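Local coordinates for putative sugar isomerase (Parabacteroides distasonis, PDB 3LMZ), which is of unproven function but, as a member of the xylose isomerase-like TIM-barrel family, probably isomerises a sugar or sugar derivative, at residues A[32-35]-A[36-40]; A[57-60]-A[61-64]; A[139-143]-A[144-148]; A[164-167]-A[168-171]. All coordinates share one frame; numbering follows the deposited sequence. Where two conformers were deposited one is given.

Interaction 1: A[32-35]-A[36-40]; sequences LDTT and LKTLE
Helix 32-41 of the xylose isomerase-like TIM barrel lies outside the parallel strand 46-49, and its first two turns are stitched by i to i+4 pairs, among them T34 with T38 and L32 with L36. T34 O is gripped twice. T38 N donates to it at 3.0 Å, and T38 OG1 donates to the same T34 O at 2.7 Å. The two donors come from opposite faces of the carbonyl plane, the hydroxyl tilted 32° off it. The hydroxyl can fold back like this because OG1 of T38 sits beside its own backbone N (chi1 -51°), and a buried hydroxyl finds its acceptor inside its own helix. T38 CG2 sits anti to the backbone N, on a flank where F240 of the same chain and L241 of the second subunit pack against T38.

On the buried side, L32 and L36 cross at a slant. L32 CG meets L36 CD1 at 3.8 Å, and L32 CD1 rests on L36 CG. F66 and C70 of helix 60-72 cover this leucine pair, while L47 of strand 46-49 packs against L32, T35 and L39. T35 and L39 run side by side in the same direction; T35 OG1 bonds to D31 O, one turn back.

Along the solvent side, the extended chain of K37 passes over D33 O, but D33 OD1 makes its salt bridge with K69. Deeper in, L39 CD1 lies 4.0 Å from T35 CG2 and 3.2 Å from T35 O.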
ATOM      1  N   LEU A  32      -9.131   5.311 -20.040  1.00 15.11           N
ATOM      2  CA  LEU A  32      -8.566   6.502 -19.376  1.00 14.23           C
ATOM      3  C   LEU A  32      -9.371   6.936 -18.154  1.00 13.53           C
ATOM      4  O   LEU A  32      -8.766   7.337 -17.145  1.00 13.52           O
ATOM      5  CB  LEU A  32      -8.435   7.647 -20.377  1.00 17.07           C
ATOM      6  CG  LEU A  32      -7.822   8.923 -19.835  1.00 15.14           C
ATOM      7  CD1 LEU A  32      -6.432   8.714 -19.381  1.00 14.41           C
ATOM      8  CD2 LEU A  32      -7.919   9.995 -20.950  1.00 18.69           C
ATOM      9  N   ASP A  33     -10.695   6.855 -18.234  0.50 15.20           N
ATOM     10  CA  ASP A  33     -11.543   7.196 -17.072  0.50 17.69           C
ATOM     11  C   ASP A  33     -11.119   6.398 -15.840  0.50 17.70           C
ATOM     12  O   ASP A  33     -10.833   6.946 -14.763  0.50 15.38           O
ATOM     13  CB  ASP A  33     -13.022   6.893 -17.324  0.50 19.27           C
ATOM     14  CG  ASP A  33     -13.606   7.667 -18.488  0.50 27.47           C
ATOM     15  OD1 ASP A  33     -13.261   8.848 -18.671  0.50 29.12           O
ATOM     16  OD2 ASP A  33     -14.432   7.079 -19.228  0.50 42.51           O
ATOM     17  N   THR A  34     -11.078   5.081 -15.997  1.00 15.24           N
ATOM     18  CA  THR A  34     -10.711   4.177 -14.896  1.00 14.34           C
ATOM     19  C   THR A  34      -9.296   4.513 -14.396  1.00 13.54           C
ATOM     20  O   THR A  34      -9.051   4.546 -13.189  1.00 13.97           O
ATOM     21  CB  THR A  34     -10.756   2.706 -15.369  1.00 14.27           C
ATOM     22  OG1 THR A  34     -12.097   2.426 -15.776  1.00 20.66           O
ATOM     23  CG2 THR A  34     -10.282   1.715 -14.280  1.00 18.69           C
ATOM     24  N   THR A  35      -8.363   4.743 -15.327  1.00 12.59           N
ATOM     25  CA  THR A  35      -6.968   5.094 -14.965  1.00 12.86           C
ATOM     26  C   THR A  35      -6.929   6.361 -14.120  1.00 13.50           C
ATOM     27  O   THR A  35      -6.350   6.373 -13.070  1.00 13.83           O
ATOM     28  CB  THR A  35      -6.178   5.286 -16.283  1.00 11.91           C
ATOM     29  OG1 THR A  35      -6.156   4.055 -17.015  1.00 12.83           O
ATOM     30  CG2 THR A  35      -4.706   5.774 -15.920  1.00 15.11           C
ATOM     31  N   LEU A  36      -7.582   7.432 -14.578  1.00 13.75           N
ATOM     32  CA  LEU A  36      -7.525   8.715 -13.862  1.00 11.96           C
ATOM     33  C   LEU A  36      -8.230   8.609 -12.496  1.00 13.92           C
ATOM     34  O   LEU A  36      -7.750   9.169 -11.527  1.00 15.05           O
ATOM     35  CB  LEU A  36      -8.121   9.838 -14.718  1.00 12.26           C
ATOM     36  CG  LEU A  36      -7.337  10.191 -15.972  1.00 13.01           C
ATOM     37  CD1 LEU A  36      -8.159  11.209 -16.796  1.00 14.54           C
ATOM     38  CD2 LEU A  36      -5.955  10.691 -15.648  1.00 13.37           C
ATOM     39  N   LYS A  37      -9.343   7.923 -12.419  1.00 13.16           N
ATOM     40  CA  LYS A  37     -10.032   7.752 -11.162  1.00 14.90           C
ATOM     41  C   LYS A  37      -9.141   7.004 -10.139  1.00 15.38           C
ATOM     42  O   LYS A  37      -9.094   7.334  -8.938  1.00 15.16           O
ATOM     43  CB  LYS A  37     -11.365   7.045 -11.406  1.00 17.15           C
ATOM     44  CG  LYS A  37     -12.390   8.049 -11.948  1.00 23.44           C
ATOM     45  CD  LYS A  37     -13.718   7.413 -12.436  1.00 26.88           C
ATOM     46  CE  LYS A  37     -14.668   8.490 -13.056  1.00 35.68           C
ATOM     47  NZ  LYS A  37     -15.795   7.827 -13.820  1.00 42.66           N
ATOM     48  N   THR A  38      -8.411   5.984 -10.626  1.00 13.92           N
ATOM     49  CA  THR A  38      -7.543   5.254  -9.772  1.00 12.98           C
ATOM     50  C   THR A  38      -6.418   6.138  -9.294  1.00 12.72           C
ATOM     51  O   THR A  38      -6.095   6.140  -8.093  1.00 12.94           O
ATOM     52  CB  THR A  38      -7.037   3.965 -10.459  1.00 13.45           C
ATOM     53  OG1 THR A  38      -8.147   3.227 -10.972  1.00 15.22           O
ATOM     54  CG2 THR A  38      -6.171   3.138  -9.555  1.00 13.68           C
ATOM     55  N   LEU A  39      -5.740   6.868 -10.184  1.00 12.19           N
ATOM     56  CA  LEU A  39      -4.681   7.782  -9.724  1.00 13.05           C
ATOM     57  C   LEU A  39      -5.212   8.784  -8.690  1.00 12.03           C
ATOM     58  O   LEU A  39      -4.539   9.093  -7.713  1.00 13.88           O
ATOM     59  CB  LEU A  39      -4.030   8.566 -10.902  1.00 14.54           C
ATOM     60  CG  LEU A  39      -2.867   7.868 -11.640  1.00 16.08           C
ATOM     61  CD1 LEU A  39      -3.257   6.554 -12.240  1.00 17.29           C
ATOM     62  CD2 LEU A  39      -2.345   8.820 -12.707  1.00 14.48           C
ATOM     63  N   GLU A  40      -6.361   9.353  -8.967  1.00 12.30           N
ATOM     64  CA  GLU A  40      -6.982  10.344  -8.089  1.00 12.10           C
ATOM     65  C   GLU A  40      -7.132   9.762  -6.664  1.00 11.71           C
ATOM     66  O   GLU A  40      -6.793  10.384  -5.673  1.00 13.33           O
ATOM     67  CB  GLU A  40      -8.340  10.803  -8.633  1.00 12.11           C
ATOM     68  CG  GLU A  40      -9.024  11.895  -7.918  1.00 12.29           C
ATOM     69  CD  GLU A  40     -10.243  12.363  -8.693  1.00 18.33           C
ATOM     70  OE1 GLU A  40     -10.941  11.523  -9.293  1.00 26.86           O
ATOM     71  OE2 GLU A  40     -10.555  13.578  -8.679  1.00 26.50           O
TER

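Interaction 2: A[57-60]-A[61-64]; sequences NSTD and EQIR
T59 and Q62 cross at a slant and close a capping box at the N terminus of helix 60-72, one of the outer helices of the TIM barrel. Each side chain serves the other residue's backbone. T59 OG1 takes the bond from Q62 N at 2.9 Å, nearly straight at 167°. In return, Q62 OE1 accepts from T59 N at 2.9 Å, with the N-H arriving in the carbonyl plane on a lone pair. The T59 hydroxyl faces the first turn because OG1 is wedged between its own backbone N and carbonyl carbon (chi1 69°). Q62 lies extended beyond CG, which carries its amide back past the T59 hydroxyl; Q62 CG passes 3.3 Å from T59 OG1 on the way.

Water 1 steadies the same amide oxygen, donating to Q62 OE1 and to S58 OG, so Q62 OE1 is held by a backbone N-H and a water together. S58 OG also bonds to P55 O, while S58 CB leans on the buried I63, whose CG1 is 4.1 Å away. The loop and the helix start are thereby tucked against each other on their inner side.

D60 OD1, on the first helical residue, forms a salt bridge with R100, which also bonds to S58 O. The D60 carbonyl belongs to the helix, taking the bond from R64 N. The R64 side chain bends at chi3 and doubles back, its guanidinium having E61 CA over one face, and R64 NH2 ends 3.6 Å from E61 OE1 in a long salt bridge.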
ATOM      1  N   ASN A  57      -2.900   9.988 -33.594  1.00 14.92           N
ATOM      2  CA  ASN A  57      -3.603  10.821 -34.552  1.00 18.34           C
ATOM      3  C   ASN A  57      -4.798  11.536 -33.938  1.00 16.13           C
ATOM      4  O   ASN A  57      -5.677  11.975 -34.659  1.00 16.01           O
ATOM      5  CB  ASN A  57      -3.972   9.989 -35.789  1.00 18.94           C
ATOM      6  CG  ASN A  57      -2.740   9.632 -36.588  1.00 26.51           C
ATOM      7  OD1 ASN A  57      -1.947  10.510 -36.925  1.00 33.06           O
ATOM      8  ND2 ASN A  57      -2.531   8.342 -36.821  1.00 42.80           N
ATOM      9  N   SER A  58      -4.845  11.630 -32.605  1.00 13.58           N
ATOM     10  CA  SER A  58      -5.910  12.362 -31.957  1.00 14.25           C
ATOM     11  C   SER A  58      -5.968  13.791 -32.484  1.00 14.15           C
ATOM     12  O   SER A  58      -4.913  14.391 -32.818  1.00 14.12           O
ATOM     13  CB  SER A  58      -5.782  12.329 -30.420  1.00 15.98           C
ATOM     14  OG  SER A  58      -5.880  11.021 -29.921  1.00 15.36           O
ATOM     15  N   THR A  59      -7.171  14.335 -32.607  1.00 12.61           N
ATOM     16  CA  THR A  59      -7.325  15.699 -33.076  1.00 13.60           C
ATOM     17  C   THR A  59      -6.927  16.710 -32.021  1.00 14.15           C
ATOM     18  O   THR A  59      -6.839  16.386 -30.805  1.00 13.71           O
ATOM     19  CB  THR A  59      -8.815  15.994 -33.490  1.00 12.07           C
ATOM     20  OG1 THR A  59      -9.596  15.983 -32.289  1.00 11.77           O
ATOM     21  CG2 THR A  59      -9.359  14.998 -34.498  1.00 13.48           C
ATOM     22  N   ASP A  60      -6.792  17.955 -32.432  1.00 13.49           N
ATOM     23  CA  ASP A  60      -6.477  19.022 -31.456  1.00 14.62           C
ATOM     24  C   ASP A  60      -7.543  19.056 -30.360  1.00 13.84           C
ATOM     25  O   ASP A  60      -7.237  19.193 -29.163  1.00 15.59           O
ATOM     26  CB  ASP A  60      -6.361  20.389 -32.100  1.00 15.48           C
ATOM     27  CG  ASP A  60      -5.155  20.543 -32.986  1.00 21.23           C
ATOM     28  OD1 ASP A  60      -4.323  19.647 -33.053  1.00 20.91           O
ATOM     29  OD2 ASP A  60      -5.038  21.621 -33.595  1.00 24.95           O
ATOM     30  N   GLU A  61      -8.809  18.936 -30.766  1.00 13.85           N
ATOM     31  CA  GLU A  61      -9.925  18.963 -29.812  1.00 14.53           C
ATOM     32  C   GLU A  61      -9.844  17.767 -28.869  1.00 12.62           C
ATOM     33  O   GLU A  61     -10.037  17.898 -27.640  1.00 13.42           O
ATOM     34  CB  GLU A  61     -11.277  19.010 -30.560  1.00 14.92           C
ATOM     35  CG  GLU A  61     -12.435  19.053 -29.608  1.00 16.89           C
ATOM     36  CD  GLU A  61     -13.743  19.398 -30.269  1.00 22.40           C
ATOM     37  OE1 GLU A  61     -13.815  20.427 -30.947  1.00 20.81           O
ATOM     38  OE2 GLU A  61     -14.746  18.638 -30.067  1.00 27.87           O
ATOM     39  N   GLN A  62      -9.554  16.574 -29.409  1.00 12.68           N
ATOM     40  CA  GLN A  62      -9.358  15.398 -28.544  1.00 13.05           C
ATOM     41  C   GLN A  62      -8.217  15.559 -27.535  1.00 12.14           C
ATOM     42  O   GLN A  62      -8.331  15.108 -26.411  1.00 14.17           O
ATOM     43  CB  GLN A  62      -9.171  14.137 -29.381  1.00 12.50           C
ATOM     44  CG  GLN A  62     -10.453  13.658 -30.066  1.00 11.98           C
ATOM     45  CD  GLN A  62     -10.162  12.438 -30.956  1.00 14.77           C
ATOM     46  OE1 GLN A  62      -9.159  12.403 -31.682  1.00 12.95           O
ATOM     47  NE2 GLN A  62     -11.078  11.484 -30.952  1.00 12.63           N
ATOM     48  N   ILE A  63      -7.127  16.192 -27.970  1.00 13.27           N
ATOM     49  CA  ILE A  63      -6.003  16.495 -27.060  1.00 12.32           C
ATOM     50  C   ILE A  63      -6.412  17.448 -25.955  1.00 12.87           C
ATOM     51  O   ILE A  63      -6.116  17.207 -24.787  1.00 14.36           O
ATOM     52  CB  ILE A  63      -4.735  16.955 -27.840  1.00 12.49           C
ATOM     53  CG1 ILE A  63      -4.266  15.774 -28.698  1.00 13.98           C
ATOM     54  CG2 ILE A  63      -3.642  17.423 -26.914  1.00 15.96           C
ATOM     55  CD1 ILE A  63      -3.214  16.158 -29.704  1.00 15.24           C
ATOM     56  N   ARG A  64      -7.129  18.516 -26.309  0.50 13.81           N
ATOM     57  CA  ARG A  64      -7.665  19.434 -25.298  0.50 15.36           C
ATOM     58  C   ARG A  64      -8.532  18.668 -24.290  0.50 14.63           C
ATOM     59  O   ARG A  64      -8.397  18.829 -23.078  0.50 15.75           O
ATOM     60  CB  ARG A  64      -8.529  20.556 -25.920  0.50 16.43           C
ATOM     61  CG  ARG A  64      -7.796  21.606 -26.718  0.50 20.31           C
ATOM     62  CD  ARG A  64      -8.651  22.901 -26.881  0.50 21.01           C
ATOM     63  NE  ARG A  64      -9.890  22.686 -27.643  0.50 21.32           N
ATOM     64  CZ  ARG A  64      -9.969  22.572 -28.976  0.50 16.08           C
ATOM     65  NH1 ARG A  64      -8.904  22.650 -29.718  0.50 13.19           N
ATOM     66  NH2 ARG A  64     -11.164  22.405 -29.556  0.50 17.65           N
TER
HETATM   67  O   HOH W   1      -7.958   9.574 -31.917  0.50 17.71           O

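Interaction 3: A[139-143]-A[144-148]; sequences KTYPD and ATDVW
The backbone passes Y141 with positive phi and psi, straightens at D143 and then enters helix 144-151, where D143 is the N-cap and V147 N bonds back to D143 O at 3.3 Å. The capping bond itself comes from the D143 side chain: D143 OD1 accepts from D146 N at 2.9 Å. D143 CG stands between its own backbone N and carbonyl carbon (chi1 69°), which brings OD1 to the D146 amide in the first turn. The other oxygen, D143 OD2, points off to N170.

D146 reaches in the reverse direction, toward the loop. Its CG is anti to the backbone N, and D146 OD2 comes to 3.3 Å from Y141 CA and 3.6 Å from P142 CD. A weak bond joins Y141 N to D146 OD2, 3.4 Å long and bent to 123°. The firmer partner is Y112, whose hydroxyl also bonds to both D146 OD2 and Y141 N.

Y141 and D146 cross at about a right angle, ring and carboxylate planes 57° apart. On the inner side, Y141 CD1 touches V147 CG2 at 3.8 Å, again with side chains crosswise, and I131 of strand 128-132 packs against both. The Y141 hydroxyl reaches P110 O at the end of the neighbouring strand.

Two carboxylates thus share the work without facing each other. The one on D143 probably benefits from the helix dipole, while the Y112 hydroxyl and, weakly, the Y141 amide probably help stabilise the one on D146.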
ATOM      1  N   LYS A 139      16.710  -8.306 -26.864  1.00 25.78           N
ATOM      2  CA  LYS A 139      18.086  -8.141 -27.336  1.00 26.49           C
ATOM      3  C   LYS A 139      18.595  -6.710 -27.303  1.00 26.19           C
ATOM      4  O   LYS A 139      19.796  -6.462 -27.082  1.00 29.26           O
ATOM      5  CB  LYS A 139      18.276  -8.715 -28.768  1.00 29.90           C
ATOM      6  CG  LYS A 139      18.437 -10.243 -28.799  1.00 40.98           C
ATOM      7  N   THR A 140      17.695  -5.772 -27.564  1.00 21.69           N
ATOM      8  CA  THR A 140      18.052  -4.382 -27.668  1.00 24.22           C
ATOM      9  C   THR A 140      17.731  -3.680 -26.354  1.00 23.46           C
ATOM     10  O   THR A 140      16.663  -3.853 -25.798  1.00 22.34           O
ATOM     11  CB  THR A 140      17.265  -3.722 -28.777  1.00 26.33           C
ATOM     12  OG1 THR A 140      17.455  -4.484 -29.993  1.00 34.79           O
ATOM     13  CG2 THR A 140      17.747  -2.286 -28.984  1.00 25.56           C
ATOM     14  N   TYR A 141      18.705  -2.925 -25.867  1.00 17.98           N
ATOM     15  CA  TYR A 141      18.621  -2.209 -24.597  1.00 15.53           C
ATOM     16  C   TYR A 141      18.262  -3.092 -23.425  1.00 14.89           C
ATOM     17  O   TYR A 141      17.308  -2.808 -22.703  1.00 16.20           O
ATOM     18  CB  TYR A 141      17.638  -1.029 -24.658  1.00 15.73           C
ATOM     19  CG  TYR A 141      17.813  -0.138 -25.858  1.00 13.53           C
ATOM     20  CD1 TYR A 141      18.977   0.565 -26.049  1.00 13.99           C
ATOM     21  CD2 TYR A 141      16.784   0.001 -26.799  1.00 16.96           C
ATOM     22  CE1 TYR A 141      19.162   1.365 -27.197  1.00 15.62           C
ATOM     23  CE2 TYR A 141      16.926   0.802 -27.930  1.00 16.35           C
ATOM     24  CZ  TYR A 141      18.110   1.484 -28.118  1.00 13.27           C
ATOM     25  OH  TYR A 141      18.250   2.263 -29.277  1.00 15.28           O
ATOM     26  N   PRO A 142      19.042  -4.169 -23.214  1.00 14.74           N
ATOM     27  CA  PRO A 142      18.698  -5.016 -22.084  1.00 16.16           C
ATOM     28  C   PRO A 142      18.848  -4.365 -20.733  1.00 14.83           C
ATOM     29  O   PRO A 142      18.099  -4.717 -19.792  1.00 15.33           O
ATOM     30  CB  PRO A 142      19.681  -6.201 -22.189  1.00 17.61           C
ATOM     31  CG  PRO A 142      20.786  -5.723 -23.026  1.00 17.34           C
ATOM     32  CD  PRO A 142      20.234  -4.628 -23.933  1.00 19.01           C
ATOM     33  N   ASP A 143      19.802  -3.426 -20.610  1.00 13.35           N
ATOM     34  CA  ASP A 143      20.097  -2.834 -19.311  1.00 14.39           C
ATOM     35  C   ASP A 143      20.610  -1.374 -19.393  1.00 14.43           C
ATOM     36  O   ASP A 143      20.819  -0.814 -20.482  1.00 13.82           O
ATOM     37  CB  ASP A 143      21.039  -3.739 -18.491  1.00 15.21           C
ATOM     38  CG  ASP A 143      22.473  -3.821 -19.070  1.00 14.09           C
ATOM     39  OD1 ASP A 143      22.833  -3.059 -19.997  1.00 15.83           O
ATOM     40  OD2 ASP A 143      23.235  -4.720 -18.582  1.00 18.09           O
ATOM     41  N   ALA A 144      20.879  -0.770 -18.248  1.00 13.04           N
ATOM     42  CA  ALA A 144      21.225   0.636 -18.196  1.00 12.54           C
ATOM     43  C   ALA A 144      22.587   0.848 -18.876  1.00 13.80           C
ATOM     44  O   ALA A 144      22.754   1.818 -19.619  1.00 13.56           O
ATOM     45  CB  ALA A 144      21.279   1.085 -16.755  1.00 13.52           C
ATOM     46  N   THR A 145      23.535  -0.082 -18.693  1.00 14.98           N
ATOM     47  CA  THR A 145      24.858   0.054 -19.310  1.00 13.92           C
ATOM     48  C   THR A 145      24.764   0.075 -20.806  1.00 13.67           C
ATOM     49  O   THR A 145      25.452   0.854 -21.472  1.00 14.54           O
ATOM     50  CB  THR A 145      25.777  -1.087 -18.884  1.00 15.14           C
ATOM     51  OG1 THR A 145      25.907  -1.045 -17.460  1.00 14.19           O
ATOM     52  CG2 THR A 145      27.160  -0.995 -19.621  1.00 14.29           C
ATOM     53  N   ASP A 146      23.878  -0.751 -21.362  1.00 13.45           N
ATOM     54  CA  ASP A 146      23.728  -0.771 -22.819  1.00 15.07           C
ATOM     55  C   ASP A 146      23.168   0.548 -23.347  1.00 13.75           C
ATOM     56  O   ASP A 146      23.617   1.027 -24.382  1.00 13.90           O
ATOM     57  CB  ASP A 146      22.812  -1.890 -23.268  1.00 15.09           C
ATOM     58  CG  ASP A 146      22.796  -2.034 -24.773  1.00 19.20           C
ATOM     59  OD1 ASP A 146      23.842  -2.474 -25.322  1.00 21.06           O
ATOM     60  OD2 ASP A 146      21.787  -1.686 -25.421  1.00 18.07           O
ATOM     61  N   VAL A 147      22.263   1.176 -22.633  1.00 13.64           N
ATOM     62  CA  VAL A 147      21.743   2.455 -23.065  1.00 14.18           C
ATOM     63  C   VAL A 147      22.804   3.495 -22.939  1.00 14.76           C
ATOM     64  O   VAL A 147      23.009   4.275 -23.892  1.00 15.24           O
ATOM     65  CB  VAL A 147      20.492   2.897 -22.294  1.00 16.04           C
ATOM     66  CG1 VAL A 147      20.044   4.298 -22.765  1.00 14.29           C
ATOM     67  CG2 VAL A 147      19.374   1.902 -22.491  1.00 15.13           C
ATOM     68  N   TRP A 148      23.572   3.449 -21.855  1.00 14.54           N
ATOM     69  CA  TRP A 148      24.677   4.354 -21.651  1.00 15.68           C
ATOM     70  C   TRP A 148      25.673   4.293 -22.797  1.00 14.28           C
ATOM     71  O   TRP A 148      26.036   5.318 -23.363  1.00 15.06           O
ATOM     72  CB  TRP A 148      25.375   4.082 -20.331  1.00 15.47           C
ATOM     73  CG  TRP A 148      26.532   5.002 -20.005  1.00 15.72           C
ATOM     74  CD1 TRP A 148      27.888   4.738 -20.136  1.00 17.63           C
ATOM     75  CD2 TRP A 148      26.432   6.343 -19.521  1.00 14.95           C
ATOM     76  NE1 TRP A 148      28.618   5.840 -19.716  1.00 17.21           N
ATOM     77  CE2 TRP A 148      27.752   6.833 -19.334  1.00 19.64           C
ATOM     78  CE3 TRP A 148      25.354   7.160 -19.163  1.00 16.11           C
ATOM     79  CZ2 TRP A 148      28.007   8.106 -18.789  1.00 17.70           C
ATOM     80  CZ3 TRP A 148      25.615   8.407 -18.620  1.00 16.40           C
ATOM     81  CH2 TRP A 148      26.914   8.876 -18.452  1.00 19.21           C
TER

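Interaction 4: A[164-167]-A[168-171]; sequences VGHD and LRNG
H166 and R169, one turn apart, lie side by side and point the same way, joined by a weak polar contact: R169 NH1 donates to H166 ND1 at 3.2 Å, with a bent angle of 129°. Each group meets the other at its edge and near its plane, although ring and guanidinium are turned 70° from one another. R169 is bent at chi3, and that kink swings NH1 back alongside the imidazole. The remaining guanidinium nitrogens are taken up by the salt bridge of NH2 with D137 and by the carbonyls of K198 and G200. On the other side of the ring, H166 NE2 bonds to a bound citrate, probably from the crystallisation liquor, though its place at the C-terminal mouth of the barrel strands is where TIM-barrel enzymes keep their active sites.

Backbone bonds make up the second group. L168 N reaches V164 O, and R169 N reaches G165 O at 2.9 Å. N170 N bonds to H166 O at 3.0 Å and, weakly, to D167 O. The short helix 164-169, directly after strand 158-163, then stops in a Schellman motif at G171, whose positive phi (80°) suits glycine and whose N bonds to L168 O at 2.8 Å.

Packing is the last kind. L168 lies against V193 and P174, and against V7 of the second subunit, while R169 CG passes 3.3 Å from G165 O.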
ATOM      1  N   VAL A 164      13.998  -0.226 -12.977  1.00 13.05           N
ATOM      2  CA  VAL A 164      14.777  -0.825 -11.921  1.00 13.14           C
ATOM      3  C   VAL A 164      14.585  -2.348 -11.914  1.00 13.29           C
ATOM      4  O   VAL A 164      15.517  -3.095 -11.611  1.00 14.79           O
ATOM      5  CB  VAL A 164      14.435  -0.201 -10.585  1.00 15.69           C
ATOM      6  CG1 VAL A 164      14.706   1.323 -10.648  1.00 17.81           C
ATOM      7  CG2 VAL A 164      12.973  -0.505 -10.051  1.00 14.93           C
ATOM      8  N   GLY A 165      13.379  -2.799 -12.295  1.00 13.31           N
ATOM      9  CA  GLY A 165      13.073  -4.212 -12.285  1.00 14.32           C
ATOM     10  C   GLY A 165      13.778  -4.945 -13.390  1.00 14.47           C
ATOM     11  O   GLY A 165      14.411  -6.001 -13.187  1.00 14.46           O
ATOM     12  N   HIS A 166      13.670  -4.427 -14.608  1.00 13.52           N
ATOM     13  CA  HIS A 166      14.383  -5.048 -15.722  1.00 15.12           C
ATOM     14  C   HIS A 166      15.907  -4.994 -15.565  1.00 13.08           C
ATOM     15  O   HIS A 166      16.601  -5.956 -15.929  1.00 14.04           O
ATOM     16  CB  HIS A 166      13.967  -4.435 -17.049  1.00 14.49           C
ATOM     17  CG  HIS A 166      12.581  -4.793 -17.435  1.00 15.43           C
ATOM     18  ND1 HIS A 166      12.057  -6.056 -17.200  1.00 19.08           N
ATOM     19  CD2 HIS A 166      11.610  -4.079 -18.056  1.00 20.38           C
ATOM     20  CE1 HIS A 166      10.818  -6.095 -17.665  1.00 26.44           C
ATOM     21  NE2 HIS A 166      10.520  -4.911 -18.173  1.00 21.54           N
ATOM     22  N   ASP A 167      16.420  -3.919 -15.002  1.00 13.66           N
ATOM     23  CA  ASP A 167      17.849  -3.818 -14.751  1.00 13.18           C
ATOM     24  C   ASP A 167      18.298  -4.935 -13.787  1.00 14.04           C
ATOM     25  O   ASP A 167      19.279  -5.610 -14.041  1.00 13.34           O
ATOM     26  CB  ASP A 167      18.180  -2.421 -14.202  1.00 14.60           C
ATOM     27  CG  ASP A 167      19.612  -1.936 -14.531  1.00 14.69           C
ATOM     28  OD1 ASP A 167      20.089  -2.087 -15.675  1.00 12.15           O
ATOM     29  OD2 ASP A 167      20.178  -1.338 -13.590  1.00 15.95           O
ATOM     30  N   LEU A 168      17.562  -5.108 -12.680  1.00 12.76           N
ATOM     31  CA  LEU A 168      17.939  -6.097 -11.699  1.00 13.84           C
ATOM     32  C   LEU A 168      17.826  -7.493 -12.315  1.00 13.60           C
ATOM     33  O   LEU A 168      18.658  -8.365 -12.066  1.00 14.78           O
ATOM     34  CB  LEU A 168      17.166  -5.990 -10.402  1.00 14.83           C
ATOM     35  CG  LEU A 168      17.685  -6.805  -9.184  1.00 13.81           C
ATOM     36  CD1 LEU A 168      18.869  -6.145  -8.493  1.00 20.68           C
ATOM     37  CD2 LEU A 168      16.581  -7.043  -8.136  1.00 14.22           C
ATOM     38  N   ARG A 169      16.798  -7.727 -13.138  1.00 13.22           N
ATOM     39  CA  ARG A 169      16.627  -9.037 -13.798  1.00 13.93           C
ATOM     40  C   ARG A 169      17.752  -9.331 -14.778  1.00 14.58           C
ATOM     41  O   ARG A 169      18.030 -10.530 -15.029  1.00 14.74           O
ATOM     42  CB  ARG A 169      15.301  -9.136 -14.507  1.00 14.85           C
ATOM     43  CG  ARG A 169      14.140  -9.240 -13.524  1.00 13.83           C
ATOM     44  CD  ARG A 169      12.786  -9.246 -14.262  1.00 16.64           C
ATOM     45  NE  ARG A 169      12.704 -10.368 -15.180  1.00 16.16           N
ATOM     46  CZ  ARG A 169      12.742 -10.279 -16.518  1.00 20.21           C
ATOM     47  NH1 ARG A 169      12.816  -9.124 -17.127  1.00 24.43           N
ATOM     48  NH2 ARG A 169      12.684 -11.402 -17.254  1.00 18.04           N
ATOM     49  N   ASN A 170      18.397  -8.299 -15.318  1.00 14.64           N
ATOM     50  CA  ASN A 170      19.576  -8.503 -16.125  1.00 16.77           C
ATOM     51  C   ASN A 170      20.844  -8.745 -15.280  1.00 14.74           C
ATOM     52  O   ASN A 170      21.949  -8.876 -15.881  1.00 15.22           O
ATOM     53  CB  ASN A 170      19.834  -7.353 -17.110  1.00 17.42           C
ATOM     54  CG  ASN A 170      20.495  -7.837 -18.379  1.00 17.13           C
ATOM     55  OD1 ASN A 170      20.021  -8.788 -19.012  1.00 21.96           O
ATOM     56  ND2 ASN A 170      21.607  -7.203 -18.746  1.00 19.06           N
ATOM     57  N   GLY A 171      20.729  -8.841 -13.956  1.00 16.20           N
ATOM     58  CA  GLY A 171      21.897  -8.987 -13.093  1.00 16.72           C
ATOM     59  C   GLY A 171      22.685  -7.715 -12.754  1.00 16.94           C
ATOM     60  O   GLY A 171      23.838  -7.783 -12.276  1.00 19.78           O
TER

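From the N terminus the four contacts follow in series, none nested or crossing. Interaction 1 knits the first helix, before strand 46-49; interaction 2 closes the loop after that strand onto helix 60-72, whose later residues pack on interaction 1, though their nearest atoms stay about 7 Å apart. Interaction 3 closes the loop after strand 128-132 onto helix 144-151. Interaction 4 follows strand 158-163, and interaction 4 lies across the chain's centre from interactions 1 and 2. Interactions 3 and 4 do touch: D143 OD2 lies 3.0 Å from N170 ND2, and A144 N 3.0 Å from D167 OD1, probable hydrogen bonds joining the start of helix 144-151 to helix 164-169 and its following turn.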